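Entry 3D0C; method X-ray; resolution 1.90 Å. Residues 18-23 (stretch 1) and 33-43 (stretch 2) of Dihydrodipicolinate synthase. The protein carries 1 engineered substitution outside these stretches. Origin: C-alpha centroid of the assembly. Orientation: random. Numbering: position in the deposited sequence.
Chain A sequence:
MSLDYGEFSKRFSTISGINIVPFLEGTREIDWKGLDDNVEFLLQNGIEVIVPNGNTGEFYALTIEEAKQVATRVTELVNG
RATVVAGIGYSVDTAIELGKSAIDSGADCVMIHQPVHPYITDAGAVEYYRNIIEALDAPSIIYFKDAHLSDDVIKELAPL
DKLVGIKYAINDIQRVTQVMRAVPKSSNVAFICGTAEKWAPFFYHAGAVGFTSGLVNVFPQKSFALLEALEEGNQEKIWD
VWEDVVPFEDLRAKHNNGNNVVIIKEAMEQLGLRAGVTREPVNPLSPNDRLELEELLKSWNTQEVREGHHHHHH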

ATOM      1  N   ILE A  18      -8.808  17.921   2.327  1.00 16.62           N
ATOM      2  CA  ILE A  18      -8.587  16.850   1.363  1.00 17.34           C
ATOM      3  C   ILE A  18      -9.932  16.606   0.676  1.00 16.13           C
ATOM      4  O   ILE A  18     -10.826  15.999   1.255  1.00 14.77           O
ATOM      5  CB  ILE A  18      -8.149  15.556   2.072  1.00 17.70           C
ATOM      6  CG1 ILE A  18      -7.250  15.888   3.271  1.00 21.12           C
ATOM      7  CG2 ILE A  18      -7.433  14.643   1.088  1.00 18.58           C
ATOM      8  CD1 ILE A  18      -5.961  16.624   2.927  1.00 22.09           C
ATOM      9  N   ASN A  19     -10.062  17.081  -0.560  1.00 16.55           N
ATOM     10  CA  ASN A  19     -11.310  16.954  -1.311  1.00 19.60           C
ATOM     11  C   ASN A  19     -11.600  15.533  -1.762  1.00 17.41           C
ATOM     12  O   ASN A  19     -10.723  14.674  -1.761  1.00 16.69           O
ATOM     13  CB  ASN A  19     -11.253  17.840  -2.557  1.00 19.57           C
ATOM     14  CG  ASN A  19     -10.181  17.388  -3.537  1.00 22.84           C
ATOM     15  OD1 ASN A  19      -8.986  17.597  -3.310  1.00 23.96           O
ATOM     16  ND2 ASN A  19     -10.602  16.742  -4.623  1.00 22.35           N
ATOM     17  N   ILE A  20     -12.842  15.283  -2.152  1.00 19.06           N
ATOM     18  CA  ILE A  20     -13.190  13.961  -2.653  1.00 18.57           C
ATOM     19  C   ILE A  20     -13.160  14.047  -4.173  1.00 19.67           C
ATOM     20  O   ILE A  20     -12.941  15.121  -4.747  1.00 17.67           O
ATOM     21  CB  ILE A  20     -14.616  13.536  -2.270  1.00 21.08           C
ATOM     22  CG1 ILE A  20     -15.618  14.554  -2.824  1.00 19.55           C
ATOM     23  CG2 ILE A  20     -14.738  13.385  -0.760  1.00 20.42           C
ATOM     24  CD1 ILE A  20     -17.025  14.021  -2.917  1.00 25.63           C
ATOM     25  N   VAL A  21     -13.362  12.901  -4.813  1.00 19.55           N
ATOM     26  CA  VAL A  21     -13.438  12.816  -6.266  1.00 19.54           C
ATOM     27  C   VAL A  21     -14.715  12.030  -6.514  1.00 20.14           C
ATOM     28  O   VAL A  21     -14.735  10.803  -6.404  1.00 19.42           O
ATOM     29  CB  VAL A  21     -12.263  12.035  -6.906  1.00 18.95           C
ATOM     30  CG1 VAL A  21     -12.564  11.794  -8.378  1.00 19.55           C
ATOM     31  CG2 VAL A  21     -10.958  12.815  -6.773  1.00 17.38           C
ATOM     32  N   PRO A  22     -15.815  12.730  -6.817  1.00 20.19           N
ATOM     33  CA  PRO A  22     -17.067  12.011  -7.065  1.00 22.53           C
ATOM     34  C   PRO A  22     -17.005  11.200  -8.355  1.00 25.94           C
ATOM     35  O   PRO A  22     -16.340  11.588  -9.314  1.00 27.83           O
ATOM     36  CB  PRO A  22     -18.110  13.129  -7.108  1.00 22.24           C
ATOM     37  CG  PRO A  22     -17.337  14.307  -7.585  1.00 24.01           C
ATOM     38  CD  PRO A  22     -16.007  14.189  -6.877  1.00 22.14           C
ATOM     39  N   PHE A  23     -17.679  10.058  -8.366  1.00 28.56           N
ATOM     40  CA  PHE A  23     -17.702   9.207  -9.545  1.00 32.18           C
ATOM     41  C   PHE A  23     -19.138   9.113 -10.056  1.00 32.77           C
ATOM     42  O   PHE A  23     -20.082   9.391  -9.321  1.00 32.15           O
ATOM     43  CB  PHE A  23     -17.149   7.821  -9.206  1.00 37.03           C
ATOM     44  CG  PHE A  23     -15.731   7.843  -8.691  1.00 42.55           C
ATOM     45  CD1 PHE A  23     -14.689   8.308  -9.491  1.00 45.88           C
ATOM     46  CD2 PHE A  23     -15.441   7.418  -7.398  1.00 44.82           C
ATOM     47  CE1 PHE A  23     -13.378   8.343  -9.010  1.00 48.14           C
ATOM     48  CE2 PHE A  23     -14.134   7.451  -6.909  1.00 48.43           C
ATOM     49  CZ  PHE A  23     -13.103   7.916  -7.717  1.00 47.94           C
TER
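Stretch 2, residues 33-43: KGLDDNVEFLL

Residues 33-43 form an uninterrupted run of helix, part of a longer one, laid against the irregular, extended segment 18-23. The two stretches run in opposing senses: Pro22 lies beside Gly34 (CA to CA 5.8 Å), while Asn19 CA is 6.8 Å from Val39 CA. The helix meets the segment through Gly34, Leu35, Asn38 and Leu42; Gly34 and Leu35 lead, Asn38 follows three residues after Leu35 and Leu42 four after that, so one face of the helix is turned inward.

The Pro22 ring packs on the helix backbone where a side chain is absent. Pro22 CG reaches 3.3 Å from Gly34 C and 3.3 Å from Leu35 N; a CB on Gly34 would stand about 2.8 Å from Pro22 CG, a clash, so glycine makes room for the ring.

Pro22 CD and Leu35 CB form an apolar pair at 4.1 Å. Other contacts are van der Waals: the Leu35 CD1 methyl touches polar atoms, Ile20 O at 3.5 Å and Asn19 ND2 at 3.6 Å. Farther along, Leu42 CD1 packs on Asn19 CB at 3.6 Å.

Asn19 and Asn38 are buried with these. Asn19 ND2 donates to Ile20 O (2.8 Å), a hydrogen bond within the segment. Asn38 points toward the segment beside Asn19 and Ile20, but the orientation of its amide is uncertain.

Off the contact, Lys33 and Asp37 pair in a salt bridge (NZ to OD2 2.7 Å).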

ATOM      1  N   LYS A  33     -18.101  17.474 -12.981  1.00 30.52           N
ATOM      2  CA  LYS A  33     -18.982  18.532 -12.497  1.00 31.59           C
ATOM      3  C   LYS A  33     -18.981  18.467 -10.967  1.00 29.54           C
ATOM      4  O   LYS A  33     -18.753  19.473 -10.292  1.00 28.29           O
ATOM      5  CB  LYS A  33     -20.406  18.308 -13.022  1.00 34.75           C
ATOM      6  CG  LYS A  33     -21.223  19.582 -13.237  1.00 41.16           C
ATOM      7  CD  LYS A  33     -21.397  20.386 -11.962  1.00 45.42           C
ATOM      8  CE  LYS A  33     -22.278  21.605 -12.210  1.00 48.94           C
ATOM      9  NZ  LYS A  33     -22.322  22.525 -11.044  1.00 50.90           N
ATOM     10  N   GLY A  34     -19.234  17.270 -10.437  1.00 27.09           N
ATOM     11  CA  GLY A  34     -19.259  17.073  -8.997  1.00 27.42           C
ATOM     12  C   GLY A  34     -17.957  17.495  -8.342  1.00 27.83           C
ATOM     13  O   GLY A  34     -17.961  18.081  -7.253  1.00 28.58           O
ATOM     14  N   LEU A  35     -16.839  17.192  -9.001  1.00 27.63           N
ATOM     15  CA  LEU A  35     -15.522  17.554  -8.491  1.00 27.42           C
ATOM     16  C   LEU A  35     -15.360  19.068  -8.444  1.00 27.46           C
ATOM     17  O   LEU A  35     -14.887  19.621  -7.443  1.00 25.35           O
ATOM     18  CB  LEU A  35     -14.417  16.956  -9.371  1.00 29.29           C
ATOM     19  CG  LEU A  35     -12.995  17.428  -9.043  1.00 31.92           C
ATOM     20  CD1 LEU A  35     -12.706  17.166  -7.572  1.00 33.63           C
ATOM     21  CD2 LEU A  35     -11.977  16.715  -9.928  1.00 33.07           C
ATOM     22  N   ASP A  36     -15.734  19.740  -9.532  1.00 25.53           N
ATOM     23  CA  ASP A  36     -15.618  21.194  -9.576  1.00 26.48           C
ATOM     24  C   ASP A  36     -16.433  21.798  -8.430  1.00 25.85           C
ATOM     25  O   ASP A  36     -15.979  22.719  -7.747  1.00 23.54           O
ATOM     26  CB  ASP A  36     -16.114  21.748 -10.927  1.00 29.54           C
ATOM     27  CG  ASP A  36     -15.069  21.618 -12.051  1.00 34.24           C
ATOM     28  OD1 ASP A  36     -13.927  21.182 -11.783  1.00 34.38           O
ATOM     29  OD2 ASP A  36     -15.393  21.964 -13.211  1.00 32.27           O
ATOM     30  N   ASP A  37     -17.628  21.261  -8.214  1.00 24.63           N
ATOM     31  CA  ASP A  37     -18.508  21.749  -7.164  1.00 25.74           C
ATOM     32  C   ASP A  37     -17.999  21.476  -5.761  1.00 24.40           C
ATOM     33  O   ASP A  37     -18.256  22.255  -4.841  1.00 20.36           O
ATOM     34  CB  ASP A  37     -19.898  21.145  -7.324  1.00 27.13           C
ATOM     35  CG  ASP A  37     -20.593  21.638  -8.576  1.00 32.02           C
ATOM     36  OD1 ASP A  37     -20.188  22.702  -9.092  1.00 32.42           O
ATOM     37  OD2 ASP A  37     -21.543  20.972  -9.033  1.00 30.47           O
ATOM     38  N   ASN A  38     -17.292  20.368  -5.586  1.00 23.71           N
ATOM     39  CA  ASN A  38     -16.763  20.061  -4.266  1.00 25.74           C
ATOM     40  C   ASN A  38     -15.641  21.046  -3.949  1.00 25.10           C
ATOM     41  O   ASN A  38     -15.519  21.528  -2.819  1.00 24.13           O
ATOM     42  CB  ASN A  38     -16.237  18.627  -4.212  1.00 27.43           C
ATOM     43  CG  ASN A  38     -15.537  18.319  -2.905  1.00 29.78           C
ATOM     44  OD1 ASN A  38     -16.108  18.492  -1.826  1.00 27.43           O
ATOM     45  ND2 ASN A  38     -14.293  17.867  -2.992  1.00 26.96           N
ATOM     46  N   VAL A  39     -14.829  21.348  -4.958  1.00 24.48           N
ATOM     47  CA  VAL A  39     -13.722  22.286  -4.817  1.00 23.80           C
ATOM     48  C   VAL A  39     -14.268  23.686  -4.505  1.00 25.20           C
ATOM     49  O   VAL A  39     -13.736  24.390  -3.646  1.00 23.20           O
ATOM     50  CB  VAL A  39     -12.869  22.325  -6.116  1.00 26.85           C
ATOM     51  CG1 VAL A  39     -11.794  23.401  -6.023  1.00 26.93           C
ATOM     52  CG2 VAL A  39     -12.220  20.961  -6.343  1.00 25.53           C
ATOM     53  N   GLU A  40     -15.332  24.080  -5.203  1.00 23.14           N
ATOM     54  CA  GLU A  40     -15.951  25.390  -4.979  1.00 27.80           C
ATOM     55  C   GLU A  40     -16.509  25.462  -3.559  1.00 24.62           C
ATOM     56  O   GLU A  40     -16.376  26.475  -2.873  1.00 25.73           O
ATOM     57  CB  GLU A  40     -17.094  25.631  -5.977  1.00 28.53           C
ATOM     58  CG  GLU A  40     -16.656  26.022  -7.381  1.00 37.22           C
ATOM     59  CD  GLU A  40     -15.715  27.214  -7.397  1.00 39.93           C
ATOM     60  OE1 GLU A  40     -15.859  28.106  -6.533  1.00 41.46           O
ATOM     61  OE2 GLU A  40     -14.838  27.266  -8.283  1.00 43.03           O
ATOM     62  N   PHE A  41     -17.143  24.373  -3.135  1.00 25.71           N
ATOM     63  CA  PHE A  41     -17.729  24.274  -1.804  1.00 25.73           C
ATOM     64  C   PHE A  41     -16.669  24.519  -0.741  1.00 25.16           C
ATOM     65  O   PHE A  41     -16.897  25.263   0.215  1.00 22.52           O
ATOM     66  CB  PHE A  41     -18.331  22.881  -1.605  1.00 29.22           C
ATOM     67  CG  PHE A  41     -18.913  22.658  -0.240  1.00 35.92           C
ATOM     68  CD1 PHE A  41     -20.206  23.080   0.061  1.00 37.86           C
ATOM     69  CD2 PHE A  41     -18.169  22.023   0.750  1.00 37.73           C
ATOM     70  CE1 PHE A  41     -20.750  22.870   1.330  1.00 40.71           C
ATOM     71  CE2 PHE A  41     -18.702  21.807   2.021  1.00 40.26           C
ATOM     72  CZ  PHE A  41     -19.996  22.230   2.313  1.00 40.46           C
ATOM     73  N   LEU A  42     -15.518  23.874  -0.908  1.00 24.13           N
ATOM     74  CA  LEU A  42     -14.411  24.016   0.027  1.00 25.38           C
ATOM     75  C   LEU A  42     -13.881  25.450   0.050  1.00 24.96           C
ATOM     76  O   LEU A  42     -13.641  26.018   1.115  1.00 24.81           O
ATOM     77  CB  LEU A  42     -13.289  23.044  -0.349  1.00 27.38           C
ATOM     78  CG  LEU A  42     -13.598  21.556  -0.144  1.00 30.41           C
ATOM     79  CD1 LEU A  42     -12.538  20.701  -0.831  1.00 29.03           C
ATOM     80  CD2 LEU A  42     -13.657  21.255   1.353  1.00 30.41           C
ATOM     81  N   LEU A  43     -13.700  26.042  -1.124  1.00 24.51           N
ATOM     82  CA  LEU A  43     -13.195  27.406  -1.191  1.00 25.89           C
ATOM     83  C   LEU A  43     -14.187  28.415  -0.617  1.00 25.33           C
ATOM     84  O   LEU A  43     -13.796  29.350   0.074  1.00 23.75           O
ATOM     85  CB  LEU A  43     -12.861  27.779  -2.639  1.00 29.35           C
ATOM     86  CG  LEU A  43     -11.692  27.019  -3.274  1.00 30.72           C
ATOM     87  CD1 LEU A  43     -11.603  27.347  -4.752  1.00 32.65           C
ATOM     88  CD2 LEU A  43     -10.393  27.390  -2.562  1.00 32.10           C
TER